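Local atomic coordinates of proton-dependent oligopeptide transporter family protein (Xanthomonas campestris, PDB entry 6EI3), a protein that probably couples the movement of protons to the transport of peptides across the membrane, as a POT-family member of the Major Facilitator Superfamily. Residues G285-A288 with L289-L293; T362-R365 with R366-S369; G491-A494 with R495-M499. All blocks are in the same frame, centred on the assembly; numbering follows the deposited sequence.

Overall arrangement
The three contacts lie on or at the ends of three helices of this all-helical transporter and follow one another along the chain: contact 1 on helix 281-306, contact 2 at the start of helix 363-389, contact 3 at the end of helix 471-495 and in the loop after it. Contact 3 is about 14 Å from contact 1 and about 10 Å from contact 2, centre to centre, and touches both; contacts 1 and 2 are about 18 Å apart and do not meet. The end of helix 471-495 thus packs against the other two helices, through Arg-291 and Leu-364, and a monoacylglycerol is shared at each junction.

Contact 1 of 3, residues G285-A288 with L289-L293; sequences GVRA and LLRVL. With 78M ((2S)-2,3-dihydroxypropyl(7Z)-pentadec-7-enoate), chain O.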
loop_
_atom_site.group_PDB
_atom_site.type_symbol
_atom_site.label_atom_id
_atom_site.label_comp_id
_atom_site.label_asym_id
_atom_site.label_seq_id
_atom_site.Cartn_x
_atom_site.Cartn_y
_atom_site.Cartn_z
ATOM N N GLY A 285 2.374 9.966 -23.767
ATOM C CA GLY A 285 1.615 9.480 -22.620
ATOM C C GLY A 285 2.269 8.310 -21.911
ATOM O O GLY A 285 2.255 8.255 -20.681
ATOM N N VAL A 286 2.891 7.392 -22.682
ATOM C CA VAL A 286 3.617 6.237 -22.151
ATOM C C VAL A 286 4.966 6.715 -21.584
ATOM O O VAL A 286 5.402 6.182 -20.568
ATOM C CB VAL A 286 3.726 5.068 -23.187
ATOM C CG1 VAL A 286 4.669 3.962 -22.711
ATOM C CG2 VAL A 286 2.345 4.490 -23.491
ATOM N N ARG A 287 5.605 7.736 -22.221
ATOM C CA ARG A 287 6.850 8.347 -21.726
ATOM C C ARG A 287 6.606 8.971 -20.342
ATOM O O ARG A 287 7.422 8.787 -19.433
ATOM C CB ARG A 287 7.379 9.419 -22.699
ATOM C CG ARG A 287 8.812 9.830 -22.377
ATOM C CD ARG A 287 9.556 10.500 -23.523
ATOM N NE ARG A 287 9.834 9.610 -24.657
ATOM C CZ ARG A 287 10.823 8.721 -24.708
ATOM N NH1 ARG A 287 11.623 8.545 -23.663
ATOM N NH2 ARG A 287 11.002 7.983 -25.794
ATOM N N ALA A 288 5.477 9.699 -20.197
ATOM C CA ALA A 288 5.060 10.334 -18.956
ATOM C C ALA A 288 4.812 9.266 -17.871
ATOM O O ALA A 288 5.264 9.441 -16.736
ATOM C CB ALA A 288 3.803 11.154 -19.200
ATOM N N LEU A 289 4.148 8.141 -18.237
ATOM C CA LEU A 289 3.871 7.010 -17.338
ATOM C C LEU A 289 5.165 6.379 -16.815
ATOM O O LEU A 289 5.220 6.007 -15.646
ATOM C CB LEU A 289 3.032 5.928 -18.055
ATOM C CG LEU A 289 1.595 5.641 -17.586
ATOM C CD1 LEU A 289 1.479 5.527 -16.061
ATOM C CD2 LEU A 289 0.616 6.630 -18.154
ATOM N N LEU A 290 6.195 6.245 -17.673
ATOM C CA LEU A 290 7.487 5.682 -17.267
ATOM C C LEU A 290 8.257 6.598 -16.317
ATOM O O LEU A 290 8.918 6.110 -15.402
ATOM C CB LEU A 290 8.342 5.255 -18.454
ATOM C CG LEU A 290 7.792 4.103 -19.293
ATOM C CD1 LEU A 290 8.587 3.953 -20.580
ATOM C CD2 LEU A 290 7.731 2.770 -18.481
ATOM N N ARG A 291 8.140 7.917 -16.504
ATOM C CA ARG A 291 8.737 8.895 -15.594
ATOM C C ARG A 291 8.065 8.792 -14.225
ATOM O O ARG A 291 8.746 8.872 -13.209
ATOM C CB ARG A 291 8.602 10.313 -16.154
ATOM C CG ARG A 291 9.522 10.575 -17.323
ATOM C CD ARG A 291 9.583 12.059 -17.585
ATOM N NE ARG A 291 10.112 12.367 -18.911
ATOM C CZ ARG A 291 9.358 12.666 -19.961
ATOM N NH1 ARG A 291 8.033 12.691 -19.853
ATOM N NH2 ARG A 291 9.922 12.954 -21.127
ATOM N N VAL A 292 6.736 8.545 -14.207
ATOM C CA VAL A 292 5.918 8.347 -12.998
ATOM C C VAL A 292 6.367 7.091 -12.260
ATOM O O VAL A 292 6.476 7.106 -11.030
ATOM C CB VAL A 292 4.395 8.332 -13.329
ATOM C CG1 VAL A 292 3.580 7.580 -12.271
ATOM C CG2 VAL A 292 3.871 9.745 -13.510
ATOM N N LEU A 293 6.635 6.009 -13.010
ATOM C CA LEU A 293 7.106 4.739 -12.468
ATOM C C LEU A 293 8.413 4.941 -11.683
ATOM O O LEU A 293 8.571 4.326 -10.624
ATOM C CB LEU A 293 7.250 3.667 -13.585
ATOM C CG LEU A 293 7.789 2.265 -13.180
ATOM C CD1 LEU A 293 6.851 1.537 -12.214
ATOM C CD2 LEU A 293 8.040 1.395 -14.409
HETATM O O21 78M O . 13.530 9.818 -16.226
HETATM C C20 78M O . 12.886 8.723 -16.857
HETATM C C18 78M O . 13.594 7.423 -16.555
HETATM O O19 78M O . 14.954 7.492 -16.989
HETATM C C17 78M O . 12.915 6.236 -17.192
HETATM O O2 78M O . 13.393 5.074 -16.474
HETATM C C1 78M O . 12.728 3.922 -16.626
HETATM O O1 78M O . 11.860 3.746 -17.443
HETATM C C2 78M O . 13.196 2.890 -15.642
HETATM C C3 78M O . 12.103 2.438 -14.682
HETATM C C4 78M O . 12.605 2.248 -13.257
HETATM C C5 78M O . 12.545 0.819 -12.743
HETATM C C6 78M O . 11.162 0.361 -12.266
HETATM C C7 78M O . 11.061 0.319 -10.775
HETATM C C8 78M O . 10.975 -0.761 -10.016
HETATM C C9 78M O . 10.880 -0.782 -8.518
HETATM C C10 78M O . 12.269 -0.803 -7.872
HETATM C C11 78M O . 12.453 0.184 -6.732
HETATM C C12 78M O . 13.884 0.694 -6.604
HETATM C C13 78M O . 14.098 1.810 -5.590
HETATM C C15 78M O . 14.716 2.425 -3.232
HETATM C C14 78M O . 14.200 1.350 -4.147
#
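Helix 281-306 lends Leu-290, Arg-291 and Leu-293 to a monoacylglycerol site, and beside it Arg-287 and Arg-291, one turn apart, lie against each other. This pair meets by aliphatic carbon on a flat group: CG of Arg-287 sits over one face of the Arg-291 guanidinium, displaced toward its rim, and CD of Arg-287 comes within 3.4 Å of Arg-291 NH2. The two guanidinium planes are turned 53° apart and the charged ends diverge, with Arg-287 NE 4.9 Å from Arg-291 NH2. With CG trans to the backbone nitrogen (chi1 -167°) and a bend at chi3, Arg-287 carries its guanidinium away from that of Arg-291, to a salt bridge with Glu-272 and a cation-pi contact with Trp-268, which probably eases the meeting of two like charges. Arg-291 instead runs extended from CG to NE back along the preceding turn, and its NH1 lies 3.9 Å from Ala-288 CA. Beneath these side chains the backbone follows a regular alpha-helical pattern, as in the 3.1 Å bond from Arg-291 N to Arg-287 O. The neighbouring bond from Leu-290 N to Val-286 O measures 3.0 Å. Leu-289 turns CD2 back over the preceding turn, 3.4 Å from Gly-285 O, and packs against Val-432 and Val-433 of helix 430-456. Of the monoacylglycerol, the glycerol carbon C20 lies 3.9 Å from Arg-291 CG, the ester oxygen O1 is near Leu-290 CB, and C6 of the acyl chain meets Leu-293 CD2. Leu-289 thus faces helix 430-456 while Leu-290, Arg-291 and Leu-293 face the monoacylglycerol, in keeping with the membrane-embedded helices of an MFS-type transporter.

Contact 2 of 3, residues T362-R365 with R366-S369; sequences TSLR and RMTS. With 78M ((2S)-2,3-dihydroxypropyl(7Z)-pentadec-7-enoate), chain J.
Thr-362 begins the turn by offering its carbonyl oxygen to Arg-366 N at 2.9 Å, a bond that runs nearly along the C=O axis. Its side chain has a second role, because OG1 accepts from Arg-365 N at 3.2 Å. The threonine is therefore the N-cap of helix 363-389. The aliphatic part of Arg-366 lies back over the same residue, CG 3.3 Å from Thr-362 O, and its extended chain carries the guanidinium toward Pro-361 O, to which NE is hydrogen-bonded, and Tyr-351, with which it makes a cation-pi contact. Ser-363 is next, its O accepting from Met-367 N while Met-367 CG comes in close beside that same oxygen. Leu-364 then places CD2 4.3 Å from Met-367 SD, an apolar touch between side chains that both pack on Phe-490 of helix 471-495. The carbonyl oxygen of Leu-364 is gripped twice, by Thr-368 N and by Thr-368 OG1 at 2.7 Å, the two donors approaching from opposite faces of the carbonyl plane. Such hydroxyl bonds to the preceding turn are a familiar way for threonine and serine to satisfy their side chains inside a membrane helix. Arg-365 O likewise receives Ser-369 N and, on the other face, Ser-369 OG at 2.8 Å. In each case the hydroxyl stands opposite its own carbonyl carbon, with chi1 of -51° for Thr-368 and -59° for Ser-369, which points OG1 and OG back down the helix. Arg-365 CG packs against a monoacylglycerol, 3.7 Å from its C3, and the acyl chain runs on past Thr-368 and Ser-369, whose OG lies 3.3 Å from C7; the Arg-365 guanidinium is hydrogen-bonded through NH1 to Glu-360 O and meets Trp-359 in a cation-pi contact.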
loop_
_atom_site.group_PDB
_atom_site.type_symbol
_atom_site.label_atom_id
_atom_site.label_comp_id
_atom_site.label_asym_id
_atom_site.label_seq_id
_atom_site.Cartn_x
_atom_site.Cartn_y
_atom_site.Cartn_z
ATOM N N THR A 362 5.216 22.859 -3.903
ATOM C CA THR A 362 4.928 22.081 -5.122
ATOM C C THR A 362 4.729 20.621 -4.768
ATOM O O THR A 362 5.179 20.176 -3.712
ATOM C CB THR A 362 6.055 22.206 -6.178
ATOM O OG1 THR A 362 7.229 21.564 -5.682
ATOM C CG2 THR A 362 6.339 23.665 -6.617
ATOM N N SER A 363 4.069 19.872 -5.647
ATOM C CA SER A 363 3.801 18.464 -5.403
ATOM C C SER A 363 5.107 17.638 -5.184
ATOM O O SER A 363 5.163 16.831 -4.268
ATOM C CB SER A 363 2.909 17.891 -6.504
ATOM O OG SER A 363 3.606 17.900 -7.733
ATOM N N LEU A 364 6.178 17.945 -5.924
ATOM C CA LEU A 364 7.453 17.234 -5.778
ATOM C C LEU A 364 8.219 17.637 -4.509
ATOM O O LEU A 364 8.891 16.786 -3.921
ATOM C CB LEU A 364 8.315 17.361 -7.044
ATOM C CG LEU A 364 7.828 16.544 -8.259
ATOM C CD1 LEU A 364 8.655 16.853 -9.481
ATOM C CD2 LEU A 364 7.784 15.011 -7.966
ATOM N N ARG A 365 8.047 18.892 -4.043
ATOM C CA ARG A 365 8.635 19.375 -2.786
ATOM C C ARG A 365 7.932 18.718 -1.615
ATOM O O ARG A 365 8.587 18.338 -0.648
ATOM C CB ARG A 365 8.541 20.908 -2.650
ATOM C CG ARG A 365 9.763 21.635 -3.199
ATOM C CD ARG A 365 9.505 23.124 -3.290
ATOM N NE ARG A 365 10.730 23.870 -3.580
ATOM C CZ ARG A 365 10.792 25.190 -3.691
ATOM N NH1 ARG A 365 9.703 25.930 -3.515
ATOM N NH2 ARG A 365 11.943 25.783 -3.962
ATOM N N ARG A 366 6.601 18.583 -1.701
ATOM C CA ARG A 366 5.798 17.922 -0.668
ATOM C C ARG A 366 6.247 16.464 -0.560
ATOM O O ARG A 366 6.485 15.979 0.538
ATOM C CB ARG A 366 4.303 17.961 -1.022
ATOM C CG ARG A 366 3.643 19.339 -0.892
ATOM C CD ARG A 366 2.167 19.249 -1.291
ATOM N NE ARG A 366 1.643 20.553 -1.669
ATOM C CZ ARG A 366 0.364 20.806 -1.933
ATOM N NH1 ARG A 366 -0.539 19.836 -1.864
ATOM N NH2 ARG A 366 -0.024 22.034 -2.257
ATOM N N MET A 367 6.408 15.786 -1.708
ATOM C CA MET A 367 6.792 14.383 -1.726
ATOM C C MET A 367 8.188 14.140 -1.138
ATOM O O MET A 367 8.319 13.273 -0.276
ATOM C CB MET A 367 6.639 13.798 -3.120
ATOM C CG MET A 367 5.168 13.644 -3.537
ATOM S SD MET A 367 5.019 13.101 -5.249
ATOM C CE MET A 367 5.309 11.325 -5.039
ATOM N N THR A 368 9.195 14.960 -1.524
ATOM C CA THR A 368 10.567 14.859 -0.989
ATOM C C THR A 368 10.532 15.043 0.535
ATOM O O THR A 368 11.092 14.218 1.267
ATOM C CB THR A 368 11.472 15.944 -1.646
ATOM O OG1 THR A 368 11.331 15.888 -3.069
ATOM C CG2 THR A 368 12.939 15.794 -1.259
ATOM N N SER A 369 9.840 16.122 1.000
ATOM C CA SER A 369 9.682 16.470 2.416
ATOM C C SER A 369 8.978 15.359 3.176
ATOM O O SER A 369 9.332 15.097 4.320
ATOM C CB SER A 369 8.905 17.774 2.569
ATOM O OG SER A 369 9.553 18.857 1.919
HETATM O O21 78M J . 12.227 23.919 -9.753
HETATM C C20 78M J . 12.029 22.529 -9.540
HETATM C C18 78M J . 12.661 22.082 -8.242
HETATM O O19 78M J . 14.055 22.411 -8.246
HETATM C C17 78M J . 12.471 20.605 -7.990
HETATM O O2 78M J . 13.104 20.313 -6.720
HETATM C C1 78M J . 12.449 19.521 -5.862
HETATM O O1 78M J . 11.330 19.117 -6.040
HETATM C C2 78M J . 13.295 19.201 -4.662
HETATM C C3 78M J . 12.513 19.207 -3.357
HETATM C C4 78M J . 13.371 19.415 -2.126
HETATM C C5 78M J . 12.546 19.768 -0.903
HETATM C C6 78M J . 13.334 19.800 0.404
HETATM C C7 78M J . 12.500 20.335 1.534
HETATM C C8 78M J . 12.649 20.129 2.841
HETATM C C9 78M J . 13.695 19.300 3.538
HETATM C C10 78M J . 13.165 17.949 4.030
HETATM C C11 78M J . 12.390 17.981 5.354
HETATM C C12 78M J . 13.233 18.011 6.630
HETATM C C13 78M J . 14.097 16.778 6.868
HETATM C C15 78M J . 16.155 15.830 7.972
HETATM C C14 78M J . 15.104 16.915 7.992
#

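Contact 3 of 3, residues G491-A494 with R495-M499; sequences GLYA and RRYRM. With 78M ((2S)-2,3-dihydroxypropyl(7Z)-pentadec-7-enoate), chain J; 78M ((2S)-2,3-dihydroxypropyl(7Z)-pentadec-7-enoate), chain C; 78M ((2S)-2,3-dihydroxypropyl(7Z)-pentadec-7-enoate), chain O.
Tyr-493 and Tyr-497, four residues apart, touch lightly, CE2 of Tyr-493 4.3 Å from CD1 of Tyr-497, with the ring planes about 38° apart. With CG trans to its backbone nitrogen (chi1 -176°), Tyr-493 extends along helix 281-306 to a monoacylglycerol, where OH shares a 2.7 Å hydrogen bond with the glycerol hydroxyl O21; the O21 atom lies at the edge of the Tyr-493 ring, in its plane. Tyr-497 OH is hydrogen-bonded to Gln-424, and its ring meets Phe-420 edge-to-face. Arg-495 bends at chi2 and turns to a second lipid, where NH1 donates to the glycerol hydroxyl O19 at 3.2 Å. A third lipid sets its ester carbonyl oxygen O1 3.1 Å from C of Gly-491, a close approach helped by the missing side chain. In the backbone, Arg-495 N still bonds to Gly-491 O, but Arg-496 N reaches Tyr-493 O and Tyr-497 N reaches Ala-494 O at 3.0 Å, each only three residues back and well above the carbonyl plane. These tightened turns are typical of the C-terminal end of a helix, which here is touched by three monoacylglycerols.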
loop_
_atom_site.group_PDB
_atom_site.type_symbol
_atom_site.label_atom_id
_atom_site.label_comp_id
_atom_site.label_asym_id
_atom_site.label_seq_id
_atom_site.Cartn_x
_atom_site.Cartn_y
_atom_site.Cartn_z
ATOM N N GLY A 491 14.654 13.647 -4.383
ATOM C CA GLY A 491 14.909 15.074 -4.567
ATOM C C GLY A 491 15.787 15.400 -5.752
ATOM O O GLY A 491 15.551 16.406 -6.439
ATOM N N LEU A 492 16.810 14.552 -6.000
ATOM C CA LEU A 492 17.726 14.756 -7.127
ATOM C C LEU A 492 17.018 14.448 -8.443
ATOM O O LEU A 492 17.216 15.161 -9.421
ATOM C CB LEU A 492 19.022 13.941 -6.964
ATOM C CG LEU A 492 19.946 14.358 -5.790
ATOM C CD1 LEU A 492 20.916 13.236 -5.436
ATOM C CD2 LEU A 492 20.725 15.630 -6.112
ATOM N N TYR A 493 16.147 13.424 -8.444
ATOM C CA TYR A 493 15.342 13.069 -9.615
ATOM C C TYR A 493 14.293 14.184 -9.885
ATOM O O TYR A 493 14.156 14.631 -11.023
ATOM C CB TYR A 493 14.659 11.694 -9.441
ATOM C CG TYR A 493 13.900 11.277 -10.683
ATOM C CD1 TYR A 493 14.565 10.728 -11.781
ATOM C CD2 TYR A 493 12.538 11.540 -10.812
ATOM C CE1 TYR A 493 13.880 10.402 -12.953
ATOM C CE2 TYR A 493 11.845 11.225 -11.980
ATOM C CZ TYR A 493 12.514 10.632 -13.036
ATOM O OH TYR A 493 11.812 10.318 -14.172
ATOM N N ALA A 494 13.595 14.632 -8.821
ATOM C CA ALA A 494 12.584 15.695 -8.835
ATOM C C ALA A 494 13.154 16.996 -9.387
ATOM O O ALA A 494 12.483 17.667 -10.170
ATOM C CB ALA A 494 12.022 15.913 -7.432
ATOM N N ARG A 495 14.421 17.313 -9.039
ATOM C CA ARG A 495 15.119 18.505 -9.513
ATOM C C ARG A 495 15.126 18.614 -11.054
ATOM O O ARG A 495 14.938 19.702 -11.584
ATOM C CB ARG A 495 16.553 18.555 -8.933
ATOM C CG ARG A 495 17.476 19.648 -9.490
ATOM C CD ARG A 495 17.078 21.054 -9.053
ATOM N NE ARG A 495 17.989 22.080 -9.571
ATOM C CZ ARG A 495 17.911 23.372 -9.268
ATOM N NH1 ARG A 495 16.966 23.815 -8.448
ATOM N NH2 ARG A 495 18.782 24.233 -9.780
ATOM N N ARG A 496 15.321 17.491 -11.753
ATOM C CA ARG A 496 15.387 17.456 -13.212
ATOM C C ARG A 496 14.044 17.137 -13.869
ATOM O O ARG A 496 13.951 17.122 -15.096
ATOM C CB ARG A 496 16.491 16.483 -13.673
ATOM C CG ARG A 496 17.901 16.974 -13.329
ATOM C CD ARG A 496 18.958 15.896 -13.488
ATOM N NE ARG A 496 20.183 16.230 -12.756
ATOM C CZ ARG A 496 21.211 16.905 -13.265
ATOM N NH1 ARG A 496 21.182 17.325 -14.525
ATOM N NH2 ARG A 496 22.277 17.164 -12.519
ATOM N N TYR A 497 13.000 16.896 -13.059
ATOM C CA TYR A 497 11.684 16.594 -13.600
ATOM C C TYR A 497 11.011 17.842 -14.181
ATOM O O TYR A 497 10.946 18.863 -13.521
ATOM C CB TYR A 497 10.782 15.907 -12.565
ATOM C CG TYR A 497 9.473 15.449 -13.171
ATOM C CD1 TYR A 497 9.389 14.248 -13.868
ATOM C CD2 TYR A 497 8.326 16.239 -13.083
ATOM C CE1 TYR A 497 8.189 13.828 -14.437
ATOM C CE2 TYR A 497 7.127 15.837 -13.665
ATOM C CZ TYR A 497 7.069 14.638 -14.353
ATOM O OH TYR A 497 5.903 14.241 -14.942
ATOM N N ARG A 498 10.528 17.754 -15.411
ATOM C CA ARG A 498 9.795 18.844 -16.045
ATOM C C ARG A 498 8.269 18.610 -15.901
ATOM O O ARG A 498 7.727 17.647 -16.456
ATOM C CB ARG A 498 10.228 18.996 -17.502
ATOM C CG ARG A 498 9.493 20.088 -18.274
ATOM C CD ARG A 498 10.327 20.646 -19.420
ATOM N NE ARG A 498 10.745 19.630 -20.390
ATOM C CZ ARG A 498 9.970 19.131 -21.350
ATOM N NH1 ARG A 498 8.704 19.519 -21.462
ATOM N NH2 ARG A 498 10.450 18.226 -22.192
ATOM N N MET A 499 7.587 19.488 -15.145
ATOM C CA MET A 499 6.133 19.411 -14.971
ATOM C C MET A 499 5.448 19.691 -16.338
ATOM O O MET A 499 5.736 20.702 -16.967
ATOM C CB MET A 499 5.644 20.459 -13.943
ATOM C CG MET A 499 6.150 20.241 -12.521
ATOM S SD MET A 499 5.530 18.745 -11.770
ATOM C CE MET A 499 3.817 19.214 -11.366
HETATM O O21 78M J . 12.227 23.919 -9.753
HETATM C C20 78M J . 12.029 22.529 -9.540
HETATM C C18 78M J . 12.661 22.082 -8.242
HETATM O O19 78M J . 14.055 22.411 -8.246
HETATM C C17 78M J . 12.471 20.605 -7.990
HETATM O O2 78M J . 13.104 20.313 -6.720
HETATM C C1 78M J . 12.449 19.521 -5.862
HETATM O O1 78M J . 11.330 19.117 -6.040
HETATM C C2 78M J . 13.295 19.201 -4.662
HETATM C C3 78M J . 12.513 19.207 -3.357
HETATM C C4 78M J . 13.371 19.415 -2.126
HETATM C C5 78M J . 12.546 19.768 -0.903
HETATM C C6 78M J . 13.334 19.800 0.404
HETATM C C7 78M J . 12.500 20.335 1.534
HETATM C C8 78M J . 12.649 20.129 2.841
HETATM C C9 78M J . 13.695 19.300 3.538
HETATM C C10 78M J . 13.165 17.949 4.030
HETATM C C11 78M J . 12.390 17.981 5.354
HETATM C C12 78M J . 13.233 18.011 6.630
HETATM C C13 78M J . 14.097 16.778 6.868
HETATM C C15 78M J . 16.155 15.830 7.972
HETATM C C14 78M J . 15.104 16.915 7.992
HETATM O O21 78M C . 15.090 23.278 -4.815
HETATM C C20 78M C . 15.665 22.050 -5.244
HETATM C C18 78M C . 16.456 21.404 -4.130
HETATM O O19 78M C . 17.539 22.259 -3.748
HETATM C C17 78M C . 16.993 20.043 -4.506
HETATM O O2 78M C . 17.609 19.549 -3.292
HETATM C C1 78M C . 17.704 18.224 -3.113
HETATM O O1 78M C . 17.304 17.408 -3.899
HETATM C C2 78M C . 18.390 17.901 -1.817
HETATM C C3 78M C . 17.834 16.682 -1.093
HETATM C C4 78M C . 16.455 16.908 -0.486
HETATM C C5 78M C . 16.364 16.716 1.023
HETATM C C6 78M C . 16.512 15.269 1.490
HETATM C C7 78M C . 16.366 15.112 2.972
HETATM C C8 78M C . 17.315 14.844 3.859
HETATM C C9 78M C . 18.784 14.661 3.603
HETATM C C10 78M C . 19.216 13.200 3.641
HETATM C C11 78M C . 20.680 12.977 3.280
HETATM C C12 78M C . 21.121 11.514 3.264
HETATM C C13 78M C . 21.447 10.914 4.630
HETATM C C15 78M C . 21.868 8.820 5.981
HETATM C C14 78M C . 21.753 9.426 4.601
HETATM O O21 78M O . 13.530 9.818 -16.226
HETATM C C20 78M O . 12.886 8.723 -16.857
HETATM C C18 78M O . 13.594 7.423 -16.555
HETATM O O19 78M O . 14.954 7.492 -16.989
HETATM C C17 78M O . 12.915 6.236 -17.192
HETATM O O2 78M O . 13.393 5.074 -16.474
HETATM C C1 78M O . 12.728 3.922 -16.626
HETATM O O1 78M O . 11.860 3.746 -17.443
HETATM C C2 78M O . 13.196 2.890 -15.642
HETATM C C3 78M O . 12.103 2.438 -14.682
HETATM C C4 78M O . 12.605 2.248 -13.257
HETATM C C5 78M O . 12.545 0.819 -12.743
HETATM C C6 78M O . 11.162 0.361 -12.266
HETATM C C7 78M O . 11.061 0.319 -10.775
HETATM C C8 78M O . 10.975 -0.761 -10.016
HETATM C C9 78M O . 10.880 -0.782 -8.518
HETATM C C10 78M O . 12.269 -0.803 -7.872
HETATM C C11 78M O . 12.453 0.184 -6.732
HETATM C C12 78M O . 13.884 0.694 -6.604
HETATM C C13 78M O . 14.098 1.810 -5.590
HETATM C C15 78M O . 14.716 2.425 -3.232
HETATM C C14 78M O . 14.200 1.350 -4.147
#